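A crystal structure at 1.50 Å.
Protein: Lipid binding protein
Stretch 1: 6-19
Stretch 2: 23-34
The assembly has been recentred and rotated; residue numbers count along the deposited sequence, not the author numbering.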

ATOM      1  N   GLU A   6       4.190   0.489 -16.456  1.00 28.31           N
ATOM      2  CA  GLU A   6       4.302  -0.903 -16.045  1.00 24.13           C
ATOM      3  C   GLU A   6       5.625  -1.510 -16.519  1.00 24.77           C
ATOM      4  O   GLU A   6       5.967  -1.435 -17.698  1.00 29.92           O
ATOM      5  CB  GLU A   6       3.113  -1.701 -16.580  1.00 30.35           C
ATOM      6  CG  GLU A   6       3.097  -3.160 -16.098  1.00 23.10           C
ATOM      7  CD  GLU A   6       1.734  -3.804 -16.212  1.00 32.75           C
ATOM      8  OE1 GLU A   6       1.657  -5.022 -15.979  1.00 26.45           O
ATOM      9  OE2 GLU A   6       0.746  -3.106 -16.515  1.00 33.43           O
ATOM     10  N   ILE A   7       6.349  -2.137 -15.595  1.00 22.17           N
ATOM     11  CA  ILE A   7       7.672  -2.691 -15.843  1.00 22.93           C
ATOM     12  C   ILE A   7       7.472  -4.192 -16.019  1.00 21.34           C
ATOM     13  O   ILE A   7       7.289  -4.917 -15.045  1.00 22.47           O
ATOM     14  CB  ILE A   7       8.644  -2.359 -14.710  1.00 23.35           C
ATOM     15  CG1 ILE A   7       8.829  -0.830 -14.652  1.00 26.80           C
ATOM     16  CG2 ILE A   7       9.971  -3.049 -14.920  1.00 24.56           C
ATOM     17  CD1 ILE A   7       9.639  -0.370 -13.483  1.00 27.80           C
ATOM     18  N   ASP A   8       7.427  -4.618 -17.278  1.00 22.11           N
ATOM     19  CA  ASP A   8       7.147  -6.015 -17.614  1.00 21.09           C
ATOM     20  C   ASP A   8       8.238  -6.555 -18.528  1.00 25.90           C
ATOM     21  O   ASP A   8       9.306  -5.955 -18.659  1.00 24.21           O
ATOM     22  CB  ASP A   8       5.779  -6.135 -18.284  1.00 29.23           C
ATOM     23  CG  ASP A   8       5.614  -5.189 -19.458  1.00 29.04           C
ATOM     24  OD1 ASP A   8       6.621  -4.624 -19.960  1.00 27.77           O
ATOM     25  OD2 ASP A   8       4.462  -5.021 -19.915  1.00 31.01           O
ATOM     26  N   GLU A   9       8.007  -7.719 -19.156  1.00 26.51           N
ATOM     27  CA  GLU A   9       9.078  -8.309 -19.952  1.00 23.83           C
ATOM     28  C   GLU A   9       9.531  -7.374 -21.063  1.00 26.24           C
ATOM     29  O   GLU A   9      10.731  -7.250 -21.329  1.00 29.08           O
ATOM     30  CB  GLU A   9       8.633  -9.659 -20.550  1.00 23.47           C
ATOM     31  CG  GLU A   9       9.673 -10.256 -21.481  1.00 31.42           C
ATOM     32  CD  GLU A   9       9.277 -11.616 -22.056  1.00 28.38           C
ATOM     33  OE1 GLU A   9       8.273 -12.167 -21.581  1.00 29.34           O
ATOM     34  OE2 GLU A   9       9.988 -12.091 -22.967  1.00 34.13           O
ATOM     35  N   GLN A  10       8.589  -6.718 -21.738  1.00 26.94           N
ATOM     36  CA  GLN A  10       8.958  -5.878 -22.874  1.00 29.24           C
ATOM     37  C   GLN A  10       9.802  -4.684 -22.441  1.00 34.39           C
ATOM     38  O   GLN A  10      10.697  -4.252 -23.176  1.00 36.30           O
ATOM     39  CB  GLN A  10       7.702  -5.404 -23.600  1.00 47.08           C
ATOM     40  CG  GLN A  10       7.103  -6.453 -24.496  1.00 65.31           C
ATOM     41  CD  GLN A  10       7.995  -6.766 -25.681  1.00 97.35           C
ATOM     42  OE1 GLN A  10       8.505  -5.860 -26.342  1.00120.02           O
ATOM     43  NE2 GLN A  10       8.200  -8.050 -25.950  1.00 91.04           N
ATOM     44  N   TYR A  11       9.492  -4.106 -21.278  1.00 30.12           N
ATOM     45  CA  TYR A  11      10.331  -3.057 -20.697  1.00 33.14           C
ATOM     46  C   TYR A  11      11.759  -3.552 -20.499  1.00 31.30           C
ATOM     47  O   TYR A  11      12.718  -2.893 -20.892  1.00 33.72           O
ATOM     48  CB  TYR A  11       9.709  -2.620 -19.370  1.00 28.61           C
ATOM     49  CG  TYR A  11      10.268  -1.381 -18.667  1.00 29.93           C
ATOM     50  CD1 TYR A  11       9.471  -0.269 -18.472  1.00 30.26           C
ATOM     51  CD2 TYR A  11      11.549  -1.363 -18.118  1.00 30.98           C
ATOM     52  CE1 TYR A  11       9.935   0.844 -17.779  1.00 31.63           C
ATOM     53  CE2 TYR A  11      12.014  -0.246 -17.409  1.00 32.39           C
ATOM     54  CZ  TYR A  11      11.196   0.828 -17.247  1.00 32.65           C
ATOM     55  OH  TYR A  11      11.687   1.882 -16.544  1.00 34.29           O
ATOM     56  N   LEU A  12      11.930  -4.749 -19.930  1.00 29.70           N
ATOM     57  CA  LEU A  12      13.297  -5.192 -19.666  1.00 30.88           C
ATOM     58  C   LEU A  12      14.030  -5.628 -20.920  1.00 33.46           C
ATOM     59  O   LEU A  12      15.265  -5.535 -20.960  1.00 35.01           O
ATOM     60  CB  LEU A  12      13.320  -6.324 -18.646  1.00 29.23           C
ATOM     61  CG  LEU A  12      13.439  -5.888 -17.189  1.00 28.09           C
ATOM     62  CD1 LEU A  12      12.180  -5.174 -16.692  1.00 29.84           C
ATOM     63  CD2 LEU A  12      13.806  -7.064 -16.287  1.00 26.99           C
ATOM     64  N   ARG A  13      13.316  -6.080 -21.954  1.00 33.58           N
ATOM     65  CA  ARG A  13      14.001  -6.573 -23.149  1.00 37.84           C
ATOM     66  C   ARG A  13      14.621  -5.457 -23.974  1.00 39.00           C
ATOM     67  O   ARG A  13      15.465  -5.744 -24.829  1.00 42.75           O
ATOM     68  CB  ARG A  13      13.045  -7.387 -24.020  1.00 35.11           C
ATOM     69  CG  ARG A  13      12.709  -8.753 -23.412  1.00 44.65           C
ATOM     70  CD  ARG A  13      12.686  -9.875 -24.436  1.00 35.94           C
ATOM     71  NE  ARG A  13      12.630 -11.185 -23.779  1.00 34.77           N
ATOM     72  CZ  ARG A  13      13.687 -11.935 -23.509  1.00 35.56           C
ATOM     73  NH1 ARG A  13      14.900 -11.547 -23.866  1.00 36.08           N
ATOM     74  NH2 ARG A  13      13.533 -13.113 -22.915  1.00 32.80           N
ATOM     75  N   VAL A  14      14.242  -4.193 -23.743  1.00 38.13           N
ATOM     76  CA  VAL A  14      14.949  -3.077 -24.375  1.00 41.18           C
ATOM     77  C   VAL A  14      16.081  -2.544 -23.505  1.00 42.39           C
ATOM     78  O   VAL A  14      16.781  -1.603 -23.919  1.00 45.21           O
ATOM     79  CB  VAL A  14      14.011  -1.896 -24.727  1.00 41.64           C
ATOM     80  CG1 VAL A  14      12.982  -2.311 -25.759  1.00 49.31           C
ATOM     81  CG2 VAL A  14      13.323  -1.356 -23.500  1.00 39.62           C
ATOM     82  N   MET A  15      16.279  -3.096 -22.314  1.00 40.62           N
ATOM     83  CA  MET A  15      17.362  -2.686 -21.441  1.00 41.99           C
ATOM     84  C   MET A  15      18.638  -3.447 -21.774  1.00 49.74           C
ATOM     85  O   MET A  15      18.602  -4.647 -22.071  1.00 43.06           O
ATOM     86  CB  MET A  15      16.983  -2.919 -19.986  1.00 39.51           C
ATOM     87  CG  MET A  15      15.853  -2.033 -19.539  1.00 38.08           C
ATOM     88  SD  MET A  15      15.309  -2.333 -17.859  1.00 35.24           S
ATOM     89  CE  MET A  15      16.704  -1.706 -16.943  1.00 37.75           C
ATOM     90  N   GLU A  16      19.768  -2.741 -21.704  1.00 46.93           N
ATOM     91  CA  GLU A  16      21.058  -3.356 -22.015  1.00 49.34           C
ATOM     92  C   GLU A  16      21.286  -4.601 -21.169  1.00 54.68           C
ATOM     93  O   GLU A  16      21.758  -5.635 -21.666  1.00 48.99           O
ATOM     94  CB  GLU A  16      22.183  -2.357 -21.767  1.00 52.77           C
ATOM     95  CG  GLU A  16      23.557  -2.868 -22.169  1.00 60.50           C
ATOM     96  CD  GLU A  16      23.888  -2.537 -23.604  1.00 73.04           C
ATOM     97  OE1 GLU A  16      23.919  -1.329 -23.933  1.00 84.27           O
ATOM     98  OE2 GLU A  16      24.114  -3.475 -24.401  1.00 73.38           O
ATOM     99  N   GLU A  17      20.960  -4.515 -19.881  1.00 49.57           N
ATOM    100  CA  GLU A  17      21.280  -5.591 -18.959  1.00 54.80           C
ATOM    101  C   GLU A  17      20.490  -6.863 -19.230  1.00 52.72           C
ATOM    102  O   GLU A  17      20.940  -7.939 -18.826  1.00 45.38           O
ATOM    103  CB  GLU A  17      21.053  -5.119 -17.519  1.00 51.36           C
ATOM    104  CG  GLU A  17      21.245  -6.217 -16.476  1.00 65.91           C
ATOM    105  CD  GLU A  17      21.237  -5.675 -15.061  1.00 84.31           C
ATOM    106  OE1 GLU A  17      21.075  -4.449 -14.903  1.00 88.27           O
ATOM    107  OE2 GLU A  17      21.394  -6.472 -14.109  1.00 87.31           O
ATOM    108  N   TYR A  18      19.338  -6.785 -19.909  1.00 45.65           N
ATOM    109  CA  TYR A  18      18.450  -7.938 -20.036  1.00 39.87           C
ATOM    110  C   TYR A  18      18.098  -8.332 -21.469  1.00 46.56           C
ATOM    111  O   TYR A  18      17.486  -9.392 -21.661  1.00 42.66           O
ATOM    112  CB  TYR A  18      17.142  -7.686 -19.277  1.00 35.05           C
ATOM    113  CG  TYR A  18      17.328  -7.413 -17.796  1.00 35.22           C
ATOM    114  CD1 TYR A  18      17.569  -8.456 -16.908  1.00 36.33           C
ATOM    115  CD2 TYR A  18      17.232  -6.124 -17.280  1.00 37.02           C
ATOM    116  CE1 TYR A  18      17.722  -8.221 -15.554  1.00 38.04           C
ATOM    117  CE2 TYR A  18      17.397  -5.880 -15.920  1.00 38.57           C
ATOM    118  CZ  TYR A  18      17.627  -6.942 -15.067  1.00 36.42           C
ATOM    119  OH  TYR A  18      17.793  -6.731 -13.724  1.00 40.53           O
ATOM    120  N   LYS A  19      18.479  -7.540 -22.477  1.00 43.01           N
ATOM    121  CA  LYS A  19      17.932  -7.739 -23.816  1.00 48.08           C
ATOM    122  C   LYS A  19      18.322  -9.089 -24.412  1.00 53.19           C
ATOM    123  O   LYS A  19      17.584  -9.625 -25.243  1.00 53.87           O
ATOM    124  CB  LYS A  19      18.387  -6.613 -24.744  1.00 47.78           C
ATOM    125  CG  LYS A  19      19.889  -6.470 -24.861  1.00 50.59           C
ATOM    126  CD  LYS A  19      20.251  -5.269 -25.731  1.00 52.95           C
ATOM    127  CE  LYS A  19      21.741  -4.999 -25.719  1.00 71.78           C
ATOM    128  NZ  LYS A  19      22.525  -6.140 -26.246  1.00 83.96           N
ATOM    129  N   VAL A  23      15.667 -16.012 -20.376  1.00 31.49           N
ATOM    130  CA  VAL A  23      14.437 -15.895 -19.596  1.00 30.94           C
ATOM    131  C   VAL A  23      14.554 -14.728 -18.631  1.00 30.84           C
ATOM    132  O   VAL A  23      15.396 -14.749 -17.725  1.00 34.51           O
ATOM    133  CB  VAL A  23      14.122 -17.186 -18.821  1.00 30.78           C
ATOM    134  CG1 VAL A  23      12.872 -17.003 -17.985  1.00 30.89           C
ATOM    135  CG2 VAL A  23      13.967 -18.325 -19.769  1.00 32.60           C
ATOM    136  N   ILE A  24      13.666 -13.753 -18.777  1.00 27.03           N
ATOM    137  CA  ILE A  24      13.577 -12.625 -17.860  1.00 27.24           C
ATOM    138  C   ILE A  24      12.621 -13.027 -16.751  1.00 29.66           C
ATOM    139  O   ILE A  24      11.461 -13.366 -17.009  1.00 27.91           O
ATOM    140  CB  ILE A  24      13.110 -11.356 -18.592  1.00 29.15           C
ATOM    141  CG1 ILE A  24      14.228 -10.921 -19.551  1.00 31.12           C
ATOM    142  CG2 ILE A  24      12.740 -10.240 -17.605  1.00 28.16           C
ATOM    143  CD1 ILE A  24      13.825  -9.850 -20.480  1.00 39.97           C
ATOM    144  N   THR A  25      13.114 -13.020 -15.522  1.00 24.74           N
ATOM    145  CA  THR A  25      12.383 -13.594 -14.414  1.00 24.91           C
ATOM    146  C   THR A  25      11.538 -12.543 -13.711  1.00 22.83           C
ATOM    147  O   THR A  25      11.688 -11.331 -13.907  1.00 21.69           O
ATOM    148  CB  THR A  25      13.338 -14.231 -13.408  1.00 26.91           C
ATOM    149  OG1 THR A  25      14.123 -13.200 -12.796  1.00 26.93           O
ATOM    150  CG2 THR A  25      14.265 -15.230 -14.083  1.00 28.91           C
ATOM    151  N   GLN A  26      10.696 -13.020 -12.810  1.00 23.06           N
ATOM    152  CA  GLN A  26       9.964 -12.118 -11.939  1.00 20.41           C
ATOM    153  C   GLN A  26      10.909 -11.364 -11.025  1.00 23.41           C
ATOM    154  O   GLN A  26      10.698 -10.170 -10.745  1.00 22.23           O
ATOM    155  CB  GLN A  26       8.928 -12.876 -11.108  1.00 26.28           C
ATOM    156  CG  GLN A  26       7.561 -12.999 -11.745  1.00 53.94           C
ATOM    157  CD  GLN A  26       6.464 -13.021 -10.705  1.00 65.95           C
ATOM    158  OE1 GLN A  26       6.208 -14.049 -10.088  1.00 75.54           O
ATOM    159  NE2 GLN A  26       5.826 -11.874 -10.487  1.00 66.11           N
ATOM    160  N   ALA A  27      11.991 -12.022 -10.593  1.00 21.98           N
ATOM    161  CA  ALA A  27      12.992 -11.346  -9.784  1.00 23.31           C
ATOM    162  C   ALA A  27      13.643 -10.211 -10.558  1.00 28.02           C
ATOM    163  O   ALA A  27      13.909  -9.153  -9.991  1.00 27.83           O
ATOM    164  CB  ALA A  27      14.059 -12.325  -9.313  1.00 28.44           C
ATOM    165  N   ASP A  28      13.912 -10.420 -11.850  1.00 23.74           N
ATOM    166  CA  ASP A  28      14.494  -9.359 -12.682  1.00 24.34           C
ATOM    167  C   ASP A  28      13.549  -8.164 -12.768  1.00 28.67           C
ATOM    168  O   ASP A  28      13.958  -7.002 -12.621  1.00 26.43           O
ATOM    169  CB  ASP A  28      14.778  -9.887 -14.092  1.00 25.33           C
ATOM    170  CG  ASP A  28      15.838 -10.974 -14.136  1.00 26.76           C
ATOM    171  OD1 ASP A  28      16.750 -11.006 -13.273  1.00 30.83           O
ATOM    172  OD2 ASP A  28      15.770 -11.832 -15.072  1.00 30.51           O
ATOM    173  N   MET A  29      12.265  -8.424 -13.023  1.00 24.17           N
ATOM    174  CA  MET A  29      11.342  -7.308 -13.182  1.00 24.09           C
ATOM    175  C   MET A  29      11.126  -6.584 -11.863  1.00 26.79           C
ATOM    176  O   MET A  29      10.969  -5.356 -11.838  1.00 24.26           O
ATOM    177  CB  MET A  29      10.021  -7.816 -13.756  1.00 20.87           C
ATOM    178  CG  MET A  29      10.207  -8.425 -15.121  1.00 24.35           C
ATOM    179  SD  MET A  29       8.653  -8.916 -15.875  1.00 22.54           S
ATOM    180  CE  MET A  29       8.274 -10.358 -14.957  1.00 33.60           C
ATOM    181  N   ALA A  30      11.155  -7.321 -10.757  1.00 23.34           N
ATOM    182  CA  ALA A  30      11.020  -6.709  -9.442  1.00 26.97           C
ATOM    183  C   ALA A  30      12.222  -5.836  -9.120  1.00 26.08           C
ATOM    184  O   ALA A  30      12.080  -4.735  -8.564  1.00 26.39           O
ATOM    185  CB  ALA A  30      10.833  -7.808  -8.395  1.00 28.98           C
ATOM    186  N   LYS A  31      13.421  -6.294  -9.490  1.00 25.34           N
ATOM    187  CA  LYS A  31      14.628  -5.518  -9.221  1.00 32.71           C
ATOM    188  C   LYS A  31      14.582  -4.191  -9.955  1.00 33.60           C
ATOM    189  O   LYS A  31      14.879  -3.142  -9.380  1.00 35.96           O
ATOM    190  CB  LYS A  31      15.865  -6.306  -9.637  1.00 33.03           C
ATOM    191  CG  LYS A  31      17.175  -5.528  -9.484  1.00 33.18           C
ATOM    192  CD  LYS A  31      18.365  -6.352  -9.946  1.00 40.65           C
ATOM    193  CE  LYS A  31      19.628  -5.505 -10.018  1.00 62.69           C
ATOM    194  NZ  LYS A  31      20.815  -6.283 -10.467  1.00 77.59           N
ATOM    195  N   VAL A  32      14.176  -4.212 -11.221  1.00 27.15           N
ATOM    196  CA  VAL A  32      14.098  -2.975 -11.989  1.00 29.21           C
ATOM    197  C   VAL A  32      13.051  -2.047 -11.392  1.00 30.68           C
ATOM    198  O   VAL A  32      13.290  -0.849 -11.213  1.00 29.97           O
ATOM    199  CB  VAL A  32      13.823  -3.306 -13.467  1.00 34.07           C
ATOM    200  CG1 VAL A  32      13.671  -2.031 -14.290  1.00 30.23           C
ATOM    201  CG2 VAL A  32      14.974  -4.090 -14.014  1.00 29.98           C
ATOM    202  N   ALA A  33      11.895  -2.581 -11.017  1.00 27.49           N
ATOM    203  CA  ALA A  33      10.868  -1.726 -10.419  1.00 25.21           C
ATOM    204  C   ALA A  33      11.379  -1.063  -9.148  1.00 27.50           C
ATOM    205  O   ALA A  33      11.156   0.130  -8.920  1.00 29.66           O
ATOM    206  CB  ALA A  33       9.598  -2.529 -10.126  1.00 24.41           C
ATOM    207  N   LEU A  34      12.055  -1.821  -8.295  1.00 29.83           N
ATOM    208  CA  LEU A  34      12.587  -1.218  -7.081  1.00 43.80           C
ATOM    209  C   LEU A  34      13.626  -0.159  -7.420  1.00 43.46           C
ATOM    210  O   LEU A  34      13.726   0.870  -6.729  1.00 37.90           O
ATOM    211  CB  LEU A  34      13.147  -2.317  -6.177  1.00 37.42           C
ATOM    212  CG  LEU A  34      13.358  -2.024  -4.693  1.00 51.04           C
ATOM    213  CD1 LEU A  34      12.076  -1.558  -4.059  1.00 40.90           C
ATOM    214  CD2 LEU A  34      13.880  -3.265  -3.976  1.00 44.84           C
TER
HETATM  215  O   HOH W   1      18.024  -9.079 -12.061  1.00 62.07           O

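What does Ile24 do just ahead of the second helix? Its CA-to-CB bond points toward stretch 1. Ile24 CG2 lies 3.6 Å from Leu12 CD2, and Ile24 CD1 comes within 3.3 Å of Arg13 CG and sits over one face of its guanidinium. That arginine is held by a salt bridge within its own stretch, Arg13 NE to Glu9 OE2 at 2.9 Å, so the aliphatic methyl packs against a side chain whose charge is already paired.

How does the helix begin, and how does its first turn meet Tyr18? Thr25 caps it: Asp28 N donates to Thr25 OG1 at 2.9 Å, and Thr25 N donates back to Asp28 OD2, also at 2.9 Å. The other carboxylate oxygen, Asp28 OD1, accepts from a water at 2.6 Å, and the same water is hydrogen-bonded to Tyr18 OH at 2.9 Å. No direct hydrogen bond crosses between the stretches; the water bridges Tyr18 and Asp28.

What does Met29 touch? Its SD lies 3.6 Å from Glu9 N and 3.6 Å from Asp8 C, against the backbone where the first helix starts. Asp8 caps that helix by accepting from Tyr11 N, with OD1 3.2 Å from the nitrogen. Further back along the methionine, CG is 4.0 Å from Leu12 CD2.

How does the contact continue past Met29? Lys31 extends, all four chi angles t, to a long salt bridge, NZ to Glu17 OE2 at 3.7 Å; Glu17 is poorly ordered. Val32 is buried among apolar groups: its CG2 lies 3.6 Å from Tyr18 CE2 and 3.9 Å from Leu12 CD2, and its CG1 is 3.9 Å from both Ile7 CG2 and Met15 SD. Ala33 CA then approaches Ile7 CD1 to 3.6 Å.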